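Local coordinates for protein Non-ribosomal peptide synthetase (Streptomyces halstedii, PDB 3WV4) that belongs to the non-ribosomal peptide synthetases and carries an N-terminal domain of the ANL enzyme superfamily, at residues D66-W71 and N104-A110; K130-L134 and T201-T205; L229-D235 and R310-N314; Y340-C345 and L423-D427. All coordinates share one frame. Residues are numbered along the deposited sequence.

Contact 1: residues D66-W71 and N104-A110; sequences DAFGTW and NIRQTVA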
loop_
_atom_site.group_PDB
_atom_site.type_symbol
_atom_site.label_atom_id
_atom_site.label_comp_id
_atom_site.label_asym_id
_atom_site.label_seq_id
_atom_site.Cartn_x
_atom_site.Cartn_y
_atom_site.Cartn_z
ATOM N N ASP A 66 -4.783 -8.645 -14.085
ATOM C CA ASP A 66 -6.094 -8.211 -13.605
ATOM C C ASP A 66 -7.122 -9.031 -14.377
ATOM O O ASP A 66 -6.744 -9.965 -15.101
ATOM C CB ASP A 66 -6.313 -6.678 -13.760
ATOM C CG ASP A 66 -6.253 -6.182 -15.191
ATOM O OD1 ASP A 66 -6.308 -6.976 -16.152
ATOM O OD2 ASP A 66 -6.106 -4.951 -15.372
ATOM N N ALA A 67 -8.410 -8.683 -14.238
ATOM C CA ALA A 67 -9.480 -9.410 -14.943
ATOM C C ALA A 67 -9.303 -9.424 -16.449
ATOM O O ALA A 67 -9.741 -10.358 -17.101
ATOM C CB ALA A 67 -10.845 -8.840 -14.578
ATOM N N PHE A 68 -8.617 -8.433 -17.009
ATOM C CA PHE A 68 -8.607 -8.208 -18.477
ATOM C C PHE A 68 -7.334 -8.661 -19.192
ATOM O O PHE A 68 -7.367 -8.900 -20.388
ATOM C CB PHE A 68 -8.904 -6.739 -18.765
ATOM C CG PHE A 68 -10.065 -6.222 -17.995
ATOM C CD1 PHE A 68 -11.358 -6.457 -18.433
ATOM C CD2 PHE A 68 -9.884 -5.534 -16.804
ATOM C CE1 PHE A 68 -12.459 -5.999 -17.709
ATOM C CE2 PHE A 68 -10.980 -5.071 -16.070
ATOM C CZ PHE A 68 -12.269 -5.309 -16.525
ATOM N N GLY A 69 -6.213 -8.794 -18.492
ATOM C CA GLY A 69 -4.995 -9.315 -19.131
ATOM C C GLY A 69 -3.821 -9.317 -18.177
ATOM O O GLY A 69 -3.982 -9.114 -16.959
ATOM N N THR A 70 -2.621 -9.488 -18.722
ATOM C CA THR A 70 -1.394 -9.565 -17.918
ATOM C C THR A 70 -0.320 -8.672 -18.557
ATOM O O THR A 70 -0.204 -8.610 -19.803
ATOM C CB THR A 70 -0.902 -11.040 -17.852
ATOM O OG1 THR A 70 -1.925 -11.846 -17.267
ATOM C CG2 THR A 70 0.352 -11.198 -17.010
ATOM N N TRP A 71 0.442 -7.972 -17.723
ATOM C CA TRP A 71 1.627 -7.238 -18.180
ATOM C C TRP A 71 2.903 -7.816 -17.584
ATOM O O TRP A 71 2.938 -8.163 -16.399
ATOM C CB TRP A 71 1.605 -5.783 -17.716
ATOM C CG TRP A 71 0.734 -4.865 -18.457
ATOM C CD1 TRP A 71 0.167 -5.066 -19.703
ATOM C CD2 TRP A 71 0.370 -3.531 -18.067
ATOM N NE1 TRP A 71 -0.533 -3.975 -20.055
ATOM C CE2 TRP A 71 -0.436 -3.018 -19.080
ATOM C CE3 TRP A 71 0.592 -2.762 -16.926
ATOM C CZ2 TRP A 71 -0.990 -1.758 -19.009
ATOM C CZ3 TRP A 71 0.059 -1.525 -16.854
ATOM C CH2 TRP A 71 -0.734 -1.027 -17.883
ATOM N N ASN A 104 -9.000 -1.853 -9.224
ATOM C CA ASN A 104 -7.847 -2.727 -9.338
ATOM C C ASN A 104 -7.616 -3.229 -10.730
ATOM O O ASN A 104 -7.928 -4.393 -11.046
ATOM C CB ASN A 104 -7.986 -3.935 -8.416
ATOM C CG ASN A 104 -7.467 -3.657 -7.007
ATOM O OD1 ASN A 104 -7.240 -2.502 -6.615
ATOM N ND2 ASN A 104 -7.294 -4.746 -6.220
ATOM N N ILE A 105 -6.983 -2.374 -11.536
ATOM C CA ILE A 105 -6.638 -2.735 -12.885
ATOM C C ILE A 105 -5.208 -2.286 -13.172
ATOM O O ILE A 105 -4.694 -1.382 -12.486
ATOM C CB ILE A 105 -7.646 -2.152 -13.900
ATOM C CG1 ILE A 105 -7.731 -0.637 -13.808
ATOM C CG2 ILE A 105 -9.036 -2.691 -13.640
ATOM C CD1 ILE A 105 -8.686 -0.011 -14.826
ATOM N N ARG A 106 -4.581 -2.930 -14.155
ATOM C CA ARG A 106 -3.208 -2.631 -14.510
ATOM C C ARG A 106 -2.934 -1.151 -14.722
ATOM O O ARG A 106 -1.925 -0.631 -14.308
ATOM C CB ARG A 106 -2.880 -3.409 -15.778
ATOM C CG ARG A 106 -2.622 -4.884 -15.541
ATOM C CD ARG A 106 -2.603 -5.628 -16.855
ATOM N NE ARG A 106 -3.911 -5.531 -17.478
ATOM C CZ ARG A 106 -4.123 -5.617 -18.773
ATOM N NH1 ARG A 106 -3.118 -5.853 -19.573
ATOM N NH2 ARG A 106 -5.358 -5.515 -19.248
ATOM N N GLN A 107 -3.901 -0.442 -15.303
ATOM C CA GLN A 107 -3.764 0.964 -15.625
ATOM C C GLN A 107 -3.486 1.795 -14.416
ATOM O O GLN A 107 -2.699 2.702 -14.472
ATOM C CB GLN A 107 -5.035 1.506 -16.321
ATOM C CG GLN A 107 -5.268 0.959 -17.724
ATOM C CD GLN A 107 -6.167 -0.269 -17.734
ATOM O OE1 GLN A 107 -5.932 -1.253 -17.038
ATOM N NE2 GLN A 107 -7.198 -0.219 -18.535
ATOM N N THR A 108 -4.132 1.495 -13.301
ATOM C CA THR A 108 -3.915 2.263 -12.073
ATOM C C THR A 108 -2.453 2.187 -11.567
ATOM O O THR A 108 -1.941 3.125 -10.981
ATOM C CB THR A 108 -4.824 1.718 -10.951
ATOM O OG1 THR A 108 -6.139 1.492 -11.463
ATOM C CG2 THR A 108 -4.919 2.692 -9.813
ATOM N N VAL A 109 -1.802 1.055 -11.786
ATOM C CA VAL A 109 -0.422 0.866 -11.332
ATOM C C VAL A 109 0.531 1.682 -12.235
ATOM O O VAL A 109 1.558 2.232 -11.769
ATOM C CB VAL A 109 -0.062 -0.624 -11.361
ATOM C CG1 VAL A 109 1.364 -0.863 -10.865
ATOM C CG2 VAL A 109 -1.024 -1.409 -10.479
ATOM N N ALA A 110 0.149 1.775 -13.513
ATOM C CA ALA A 110 0.845 2.605 -14.482
ATOM C C ALA A 110 0.671 4.081 -14.185
ATOM O O ALA A 110 1.643 4.859 -14.316
ATOM C CB ALA A 110 0.376 2.278 -15.907
HETATM O O HOH W 1 -9.479 -7.015 -12.148
#

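Contact 2: residues K130-L134 and T201-T205; sequences KPFHL and TSGST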
loop_
_atom_site.group_PDB
_atom_site.type_symbol
_atom_site.label_atom_id
_atom_site.label_comp_id
_atom_site.label_asym_id
_atom_site.label_seq_id
_atom_site.Cartn_x
_atom_site.Cartn_y
_atom_site.Cartn_z
ATOM N N LYS A 130 -19.206 9.544 -1.485
ATOM C CA LYS A 130 -20.372 10.388 -1.703
ATOM C C LYS A 130 -19.999 11.766 -2.156
ATOM O O LYS A 130 -18.959 12.288 -1.806
ATOM C CB LYS A 130 -21.163 10.538 -0.405
ATOM C CG LYS A 130 -21.691 9.211 0.142
ATOM C CD LYS A 130 -22.869 9.396 1.101
ATOM C CE LYS A 130 -24.133 9.893 0.421
ATOM N NZ LYS A 130 -24.545 8.976 -0.666
ATOM N N PRO A 131 -20.886 12.396 -2.905
ATOM C CA PRO A 131 -20.487 13.655 -3.505
ATOM C C PRO A 131 -19.796 14.634 -2.570
ATOM O O PRO A 131 -18.712 15.104 -2.892
ATOM C CB PRO A 131 -21.813 14.228 -4.015
ATOM C CG PRO A 131 -22.617 13.002 -4.370
ATOM C CD PRO A 131 -22.169 11.901 -3.440
ATOM N N PHE A 132 -20.392 14.966 -1.425
ATOM C CA PHE A 132 -19.778 16.034 -0.616
ATOM C C PHE A 132 -18.421 15.571 -0.019
ATOM O O PHE A 132 -17.557 16.383 0.330
ATOM C CB PHE A 132 -20.670 16.489 0.516
ATOM C CG PHE A 132 -20.491 15.691 1.763
ATOM C CD1 PHE A 132 -19.822 16.242 2.839
ATOM C CD2 PHE A 132 -20.974 14.393 1.845
ATOM C CE1 PHE A 132 -19.662 15.524 3.992
ATOM C CE2 PHE A 132 -20.842 13.674 3.003
ATOM C CZ PHE A 132 -20.171 14.228 4.071
ATOM N N HIS A 133 -18.280 14.267 0.139
ATOM C CA HIS A 133 -17.057 13.700 0.669
ATOM C C HIS A 133 -15.938 13.895 -0.368
ATOM O O HIS A 133 -14.819 14.373 -0.038
ATOM C CB HIS A 133 -17.301 12.232 1.007
ATOM C CG HIS A 133 -16.193 11.614 1.770
ATOM N ND1 HIS A 133 -16.113 10.266 1.988
ATOM C CD2 HIS A 133 -15.099 12.161 2.343
ATOM C CE1 HIS A 133 -15.012 9.998 2.672
ATOM N NE2 HIS A 133 -14.374 11.132 2.892
ATOM N N LEU A 134 -16.269 13.574 -1.624
ATOM C CA LEU A 134 -15.394 13.853 -2.775
ATOM C C LEU A 134 -14.997 15.312 -2.864
ATOM O O LEU A 134 -13.816 15.624 -2.937
ATOM C CB LEU A 134 -16.067 13.410 -4.074
ATOM C CG LEU A 134 -15.983 11.881 -4.170
ATOM C CD1 LEU A 134 -17.020 11.310 -5.130
ATOM C CD2 LEU A 134 -14.583 11.467 -4.601
ATOM N N THR A 201 -6.926 9.271 5.213
ATOM C CA THR A 201 -7.443 8.381 6.297
ATOM C C THR A 201 -8.815 8.837 6.909
ATOM O O THR A 201 -9.511 8.080 7.569
ATOM C CB THR A 201 -6.435 8.361 7.460
ATOM O OG1 THR A 201 -6.210 9.712 7.899
ATOM C CG2 THR A 201 -5.118 7.776 6.979
ATOM N N SER A 202 -9.228 10.057 6.635
ATOM C CA SER A 202 -10.491 10.571 7.203
ATOM C C SER A 202 -11.764 10.010 6.542
ATOM O O SER A 202 -11.888 9.909 5.346
ATOM C CB SER A 202 -10.489 12.058 7.064
ATOM O OG SER A 202 -10.097 12.431 5.774
ATOM N N GLY A 203 -12.730 9.659 7.369
ATOM C CA GLY A 203 -14.023 9.192 6.886
ATOM C C GLY A 203 -14.946 10.360 6.516
ATOM O O GLY A 203 -14.599 11.561 6.639
ATOM N N SER A 204 -16.112 9.955 6.036
ATOM C CA SER A 204 -17.214 10.838 5.647
ATOM C C SER A 204 -17.496 11.984 6.615
ATOM O O SER A 204 -17.698 13.131 6.186
ATOM C CB SER A 204 -18.445 9.973 5.608
ATOM O OG SER A 204 -19.115 10.346 4.501
ATOM N N THR A 205 -17.496 11.626 7.907
ATOM C CA THR A 205 -17.865 12.482 9.004
ATOM C C THR A 205 -16.708 13.239 9.639
ATOM O O THR A 205 -16.853 13.745 10.763
ATOM C CB THR A 205 -18.467 11.643 10.144
ATOM O OG1 THR A 205 -17.446 10.748 10.609
ATOM C CG2 THR A 205 -19.674 10.846 9.612
#

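Contact 3: residues L229-D235 and R310-N314; sequences LGYHAED and RMFTN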
loop_
_atom_site.group_PDB
_atom_site.type_symbol
_atom_site.label_atom_id
_atom_site.label_comp_id
_atom_site.label_asym_id
_atom_site.label_seq_id
_atom_site.Cartn_x
_atom_site.Cartn_y
_atom_site.Cartn_z
ATOM N N LEU A 229 8.955 -10.469 5.818
ATOM C CA LEU A 229 8.011 -11.364 5.195
ATOM C C LEU A 229 8.611 -12.208 4.093
ATOM O O LEU A 229 8.171 -13.311 3.874
ATOM C CB LEU A 229 6.852 -10.568 4.581
ATOM C CG LEU A 229 5.914 -9.824 5.548
ATOM C CD1 LEU A 229 4.717 -9.167 4.818
ATOM C CD2 LEU A 229 5.434 -10.765 6.661
ATOM N N GLY A 230 9.583 -11.677 3.374
ATOM C CA GLY A 230 10.395 -12.487 2.429
ATOM C C GLY A 230 9.667 -12.821 1.162
ATOM O O GLY A 230 9.668 -13.966 0.758
ATOM N N TYR A 231 8.951 -11.866 0.566
ATOM C CA TYR A 231 8.419 -12.109 -0.787
ATOM C C TYR A 231 9.625 -12.316 -1.700
ATOM O O TYR A 231 10.675 -11.789 -1.433
ATOM C CB TYR A 231 7.606 -10.948 -1.357
ATOM C CG TYR A 231 6.214 -10.736 -0.792
ATOM C CD1 TYR A 231 6.057 -10.252 0.499
ATOM C CD2 TYR A 231 5.065 -10.874 -1.562
ATOM C CE1 TYR A 231 4.834 -9.956 1.021
ATOM C CE2 TYR A 231 3.777 -10.587 -1.008
ATOM C CZ TYR A 231 3.679 -10.102 0.283
ATOM O OH TYR A 231 2.415 -9.818 0.952
ATOM N N HIS A 232 9.464 -13.115 -2.742
ATOM C CA HIS A 232 10.542 -13.330 -3.715
ATOM C C HIS A 232 9.954 -13.452 -5.128
ATOM O O HIS A 232 8.725 -13.453 -5.314
ATOM C CB HIS A 232 11.417 -14.515 -3.336
ATOM C CG HIS A 232 10.670 -15.789 -3.172
ATOM N ND1 HIS A 232 10.268 -16.559 -4.241
ATOM C CD2 HIS A 232 10.237 -16.434 -2.058
ATOM C CE1 HIS A 232 9.631 -17.631 -3.797
ATOM N NE2 HIS A 232 9.582 -17.572 -2.477
ATOM N N ALA A 233 10.852 -13.510 -6.103
ATOM C CA ALA A 233 10.489 -13.356 -7.506
ATOM C C ALA A 233 9.542 -14.414 -8.024
ATOM O O ALA A 233 8.824 -14.169 -8.950
ATOM C CB ALA A 233 11.756 -13.303 -8.383
ATOM N N GLU A 234 9.582 -15.609 -7.463
ATOM C CA GLU A 234 8.660 -16.629 -7.838
ATOM C C GLU A 234 7.310 -16.580 -7.074
ATOM O O GLU A 234 6.514 -17.444 -7.271
ATOM C CB GLU A 234 9.353 -17.989 -7.690
ATOM C CG GLU A 234 10.440 -18.152 -8.791
ATOM C CD GLU A 234 11.198 -19.472 -8.770
ATOM O OE1 GLU A 234 11.817 -19.823 -7.727
ATOM O OE2 GLU A 234 11.211 -20.154 -9.835
ATOM N N ASP A 235 7.064 -15.608 -6.182
ATOM C CA ASP A 235 5.755 -15.543 -5.515
ATOM C C ASP A 235 4.703 -15.002 -6.452
ATOM O O ASP A 235 4.981 -14.361 -7.405
ATOM C CB ASP A 235 5.779 -14.737 -4.236
ATOM C CG ASP A 235 6.367 -15.511 -3.072
ATOM O OD1 ASP A 235 5.912 -16.654 -2.822
ATOM O OD2 ASP A 235 7.285 -14.962 -2.377
ATOM N N ARG A 310 1.395 -20.169 0.686
ATOM C CA ARG A 310 2.404 -20.270 1.723
ATOM C C ARG A 310 2.336 -19.207 2.825
ATOM O O ARG A 310 2.947 -19.371 3.900
ATOM C CB ARG A 310 3.805 -20.309 1.094
ATOM C CG ARG A 310 4.396 -18.965 0.672
ATOM C CD ARG A 310 5.761 -19.184 -0.031
ATOM N NE ARG A 310 6.390 -17.913 -0.358
ATOM C CZ ARG A 310 7.146 -17.189 0.490
ATOM N NH1 ARG A 310 7.425 -17.618 1.692
ATOM N NH2 ARG A 310 7.663 -16.055 0.114
ATOM N N MET A 311 1.613 -18.121 2.605
ATOM C CA MET A 311 1.500 -17.082 3.655
ATOM C C MET A 311 0.257 -16.259 3.506
ATOM O O MET A 311 -0.122 -15.906 2.383
ATOM C CB MET A 311 2.694 -16.116 3.625
ATOM C CG MET A 311 2.845 -15.260 4.874
ATOM S SD MET A 311 4.338 -14.243 4.846
ATOM C CE MET A 311 5.605 -15.521 4.768
ATOM N N PHE A 312 -0.394 -16.028 4.641
ATOM C CA PHE A 312 -1.426 -15.059 4.814
ATOM C C PHE A 312 -0.894 -13.952 5.715
ATOM O O PHE A 312 -0.337 -14.248 6.789
ATOM C CB PHE A 312 -2.626 -15.651 5.539
ATOM C CG PHE A 312 -3.282 -16.739 4.787
ATOM C CD1 PHE A 312 -4.145 -16.454 3.741
ATOM C CD2 PHE A 312 -3.018 -18.078 5.100
ATOM C CE1 PHE A 312 -4.746 -17.477 3.019
ATOM C CE2 PHE A 312 -3.615 -19.110 4.363
ATOM C CZ PHE A 312 -4.481 -18.802 3.308
ATOM N N THR A 313 -1.096 -12.706 5.303
ATOM C CA THR A 313 -0.662 -11.596 6.101
ATOM C C THR A 313 -1.879 -10.730 6.470
ATOM O O THR A 313 -2.625 -10.293 5.614
ATOM C CB THR A 313 0.434 -10.776 5.408
ATOM O OG1 THR A 313 -0.034 -10.179 4.222
ATOM C CG2 THR A 313 1.525 -11.655 5.007
ATOM N N ASN A 314 -2.003 -10.455 7.753
ATOM C CA ASN A 314 -3.142 -9.779 8.270
ATOM C C ASN A 314 -2.672 -8.486 8.880
ATOM O O ASN A 314 -1.837 -8.481 9.804
ATOM C CB ASN A 314 -3.851 -10.620 9.324
ATOM C CG ASN A 314 -5.152 -9.969 9.793
ATOM O OD1 ASN A 314 -6.092 -9.829 9.018
ATOM N ND2 ASN A 314 -5.211 -9.596 11.041
HETATM O O HOH W 2 8.850 -16.040 3.519
#

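Contact 4: residues Y340-C345 and L423-D427; sequences YGQTEC and LHTGD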
loop_
_atom_site.group_PDB
_atom_site.type_symbol
_atom_site.label_atom_id
_atom_site.label_comp_id
_atom_site.label_asym_id
_atom_site.label_seq_id
_atom_site.Cartn_x
_atom_site.Cartn_y
_atom_site.Cartn_z
ATOM N N TYR A 340 0.928 -5.111 12.856
ATOM C CA TYR A 340 0.226 -3.949 13.385
ATOM C C TYR A 340 0.854 -2.733 12.793
ATOM O O TYR A 340 2.082 -2.683 12.572
ATOM C CB TYR A 340 0.306 -3.939 14.918
ATOM C CG TYR A 340 0.185 -2.587 15.528
ATOM C CD1 TYR A 340 -1.071 -1.885 15.510
ATOM C CD2 TYR A 340 1.262 -1.990 16.184
ATOM C CE1 TYR A 340 -1.183 -0.641 16.114
ATOM C CE2 TYR A 340 1.153 -0.729 16.760
ATOM C CZ TYR A 340 -0.083 -0.069 16.748
ATOM O OH TYR A 340 -0.180 1.203 17.308
ATOM N N GLY A 341 0.035 -1.761 12.469
ATOM C CA GLY A 341 0.532 -0.527 11.934
ATOM C C GLY A 341 -0.499 0.572 11.900
ATOM O O GLY A 341 -1.656 0.339 12.222
ATOM N N GLN A 342 -0.070 1.756 11.468
ATOM C CA GLN A 342 -0.943 2.898 11.175
ATOM C C GLN A 342 -0.453 3.459 9.882
ATOM O O GLN A 342 0.741 3.373 9.600
ATOM C CB GLN A 342 -0.766 4.041 12.209
ATOM C CG GLN A 342 -1.444 3.818 13.550
ATOM C CD GLN A 342 -1.289 5.005 14.511
ATOM O OE1 GLN A 342 -0.503 5.936 14.302
ATOM N NE2 GLN A 342 -2.081 4.996 15.529
ATOM N N THR A 343 -1.329 4.189 9.202
ATOM C CA THR A 343 -0.981 4.903 7.996
ATOM C C THR A 343 0.145 5.922 8.164
ATOM O O THR A 343 1.038 6.030 7.297
ATOM C CB THR A 343 -2.235 5.586 7.435
ATOM O OG1 THR A 343 -3.248 4.608 7.219
ATOM C CG2 THR A 343 -1.909 6.201 6.119
ATOM N N GLU A 344 0.219 6.522 9.356
ATOM C CA GLU A 344 1.221 7.532 9.683
ATOM C C GLU A 344 2.673 7.069 9.558
ATOM O O GLU A 344 3.610 7.901 9.360
ATOM C CB GLU A 344 0.946 8.068 11.108
ATOM C CG GLU A 344 -0.223 9.037 11.235
ATOM C CD GLU A 344 -1.618 8.386 11.268
ATOM O OE1 GLU A 344 -1.816 7.179 10.981
ATOM O OE2 GLU A 344 -2.568 9.138 11.526
ATOM N N CYS A 345 2.894 5.759 9.575
ATOM C CA CYS A 345 4.239 5.222 9.262
ATOM C C CYS A 345 4.230 3.892 8.477
ATOM O O CYS A 345 5.165 3.107 8.518
ATOM C CB CYS A 345 4.976 5.042 10.580
ATOM S SG CYS A 345 4.327 3.793 11.653
ATOM N N LEU A 423 6.688 9.456 16.195
ATOM C CA LEU A 423 5.247 9.320 15.992
ATOM C C LEU A 423 4.612 8.822 17.252
ATOM O O LEU A 423 4.995 7.782 17.775
ATOM C CB LEU A 423 4.926 8.324 14.869
ATOM C CG LEU A 423 3.468 7.945 14.721
ATOM C CD1 LEU A 423 2.686 9.140 14.196
ATOM C CD2 LEU A 423 3.312 6.691 13.846
ATOM N N HIS A 424 3.605 9.548 17.716
ATOM C CA HIS A 424 2.801 9.145 18.869
ATOM C C HIS A 424 1.508 8.589 18.345
ATOM O O HIS A 424 0.711 9.315 17.745
ATOM C CB HIS A 424 2.536 10.375 19.769
ATOM C CG HIS A 424 3.758 10.883 20.463
ATOM N ND1 HIS A 424 3.972 10.720 21.818
ATOM C CD2 HIS A 424 4.838 11.542 19.988
ATOM C CE1 HIS A 424 5.137 11.251 22.141
ATOM N NE2 HIS A 424 5.681 11.755 21.049
ATOM N N THR A 425 1.274 7.301 18.573
ATOM C CA THR A 425 0.197 6.609 17.885
ATOM C C THR A 425 -1.186 6.775 18.510
ATOM O O THR A 425 -2.199 6.474 17.870
ATOM C CB THR A 425 0.453 5.095 17.899
ATOM O OG1 THR A 425 0.355 4.620 19.248
ATOM C CG2 THR A 425 1.845 4.751 17.288
ATOM N N GLY A 426 -1.234 7.130 19.792
ATOM C CA GLY A 426 -2.486 7.145 20.516
ATOM C C GLY A 426 -2.932 5.748 20.862
ATOM O O GLY A 426 -4.018 5.552 21.359
ATOM N N ASP A 427 -2.105 4.748 20.607
ATOM C CA ASP A 427 -2.429 3.411 21.078
ATOM C C ASP A 427 -1.601 3.170 22.337
ATOM O O ASP A 427 -0.526 3.748 22.509
ATOM C CB ASP A 427 -2.159 2.369 20.003
ATOM C CG ASP A 427 -3.166 2.428 18.838
ATOM O OD1 ASP A 427 -4.332 2.820 19.048
ATOM O OD2 ASP A 427 -2.764 2.065 17.707
#

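Contact 1: residues D66-W71 and N104-A110
One carboxylate, that of D66, serves four N-H groups from both segments. D66 OD1 accepts F68 N (2.9 Å) and G69 N (3.0 Å), an Asx turn widened into an Asx motif, while D66 OD2 takes R106 N (2.8 Å) and R106 NE (3.1 Å), the latter within a salt bridge. The first turn of helix 106-116 is tied to the bend between strands 62-65 and 70-72. R106 also lies over W71: R106 CB is 3.6 Å from the centroid of the six-membered ring, and R106 CZ 4.5 Å from that of the five-membered ring, a CH-pi and a cation-pi contact on one face. A110 CB meets the indole edge at W71 CZ3 (3.9 Å), and F68 CE2 touches I105 CG2 (3.9 Å). A water bridges A67 N (2.9 Å) and N104 O (3.2 Å). The result is a beta hairpin whose D66 shapes the turn through OD1 and, through OD2, holds the start of the helix in the beta-alpha-beta crossover between strands 97-101 and 121-124.

Contact 2: residues K130-L134 and T201-T205
No hydrogen bond or salt bridge joins the first turn of helix 131-141 to the loop between strands 195-200 and 210-214; ring contacts do most of the work. The clearest is a CH-pi interaction: S204 CA lies 3.8 Å from the centroid of the H133 imidazole, only 9° off its normal, and S204 N follows over the same ring at 3.5 Å from H133 CE1. Van der Waals contacts accompany this CH-pi interaction. H133 NE2 comes to 3.7 Å from S202 O, near the ring plane, and to 3.7 Å from G203 C, while F132 CZ lies 3.4 Å from S204 O and F132 CE2 4.0 Å from S204 OG. Hydrogen bonds are made within the helix turn, where N-cap residue K130 gives its O to L134 N (3.0 Å), and within the loop, where T201 pairs through its backbone with K209 further along. The loop sequence TSGST is part of the glycine- and serine/threonine-rich signature, the third core motif of this family. With 192 Å² buried in all and F132 also touching a crystal neighbour, the chemistry implies a light, non-directional surface contact, whose exact geometry the lattice may influence.

Contact 3: residues L229-D235 and R310-N314
The NE, NH1 and NH2 groups of R310 and both carboxylate oxygens of D235 all have partners in this contact. R310 NE donates to D235 OD1 (2.8 Å) and R310 NH2 to D235 OD2 (2.7 Å), a two-pronged, nearly straight salt bridge. R310 NH2 makes a second bond, to G230 O (3.0 Å), and R310 NH1 reaches L229 O through a water that stands 2.8 Å from each of these two atoms. R310 thus gathers two carbonyls at the end of helix 215-229, which G230 leaves at positive phi. D235 OD2 also accepts H232 N (2.9 Å), and D235 OD1 is hydrogen-bonded to T283 as well. A type I turn, closed by D235 N to H232 O (2.9 Å), brings D235 into position, and H232 NE2 lies over one face of the R310 guanidinium, with H232 CD2 3.4 Å from R310 NH2. Along strand 311-314 the contact turns apolar: L229 CD2 meets M311 SD (4.1 Å) and L229 CD1 meets T313 CG2 (4.1 Å). M311 CE also makes a van der Waals contact with L229 O (3.5 Å). Beside strand 284-287, buried D235 is paired with R310 by two nearly straight bonds, so charge is compensated and the geometry directional, fixing the link from helix 215-229 to strand 236-239 against the start of strand 311-314.

Contact 4: residues Y340-C345 and L423-D427
The two backbones run past each other without hydrogen bonds between them, their CA atoms 7.8 Å apart at Q342 and T425 and 7.7 Å at E344 and L423. On one side the chain leaves strand 335-340 in extended form and curls into a short 3-10 turn at T343 and E344, with C345 N bonded to Q342 O (3.2 Å). On the other, strand 422-425 turns a corner at G426, whose positive phi suits glycine, before strand 427-431; T425 OG1 accepts D427 N (2.8 Å), an ST turn, and is also bonded to I390 O. Side chains fill the gap. Y340 OH donates to D427 OD2 (2.8 Å), and Q342 NE2 donates to T425 O (2.8 Å), so both reach the corner. Further back along the strand, L423 supplies the apolar part, L423 CD1 against E344 CB (3.7 Å) and L423 CD2 against C345 SG (3.8 Å). The carboxylate of E344 turns instead to Y401. The sequences YGQTE and HTGD correspond to the fifth and seventh core motifs of non-ribosomal peptide synthetases, and their meeting joins the loop after strand 335-340 to the C-terminal beta strands, an arrangement typical of the ANL N-terminal domain.

How the contacts relate
Contact 3 is the buried one, contacts 1 and 4 are partly buried, and contact 2 lies at the surface. Chemistry follows place: contacts 1 and 3 rely on arginine-aspartate pairs, contact 4 on neutral side-chain donors, and contact 2 on ring packing alone. Contacts 1 and 3 are linked through one four-stranded sheet, since strand 70-72 and strand 236-239, which follows D235, form its two edges. Contacts 3 and 4 share the larger mixed sheet: strand 311-314 runs beside strand 335-340, which leads into Y340-C345. Contacts 2 and 4 touch directly, T201 CG2 packing 3.6 Å from T343 CB; this touch joins the TSGST and YGQTE motifs, and contact 4 adds the HTGD motif.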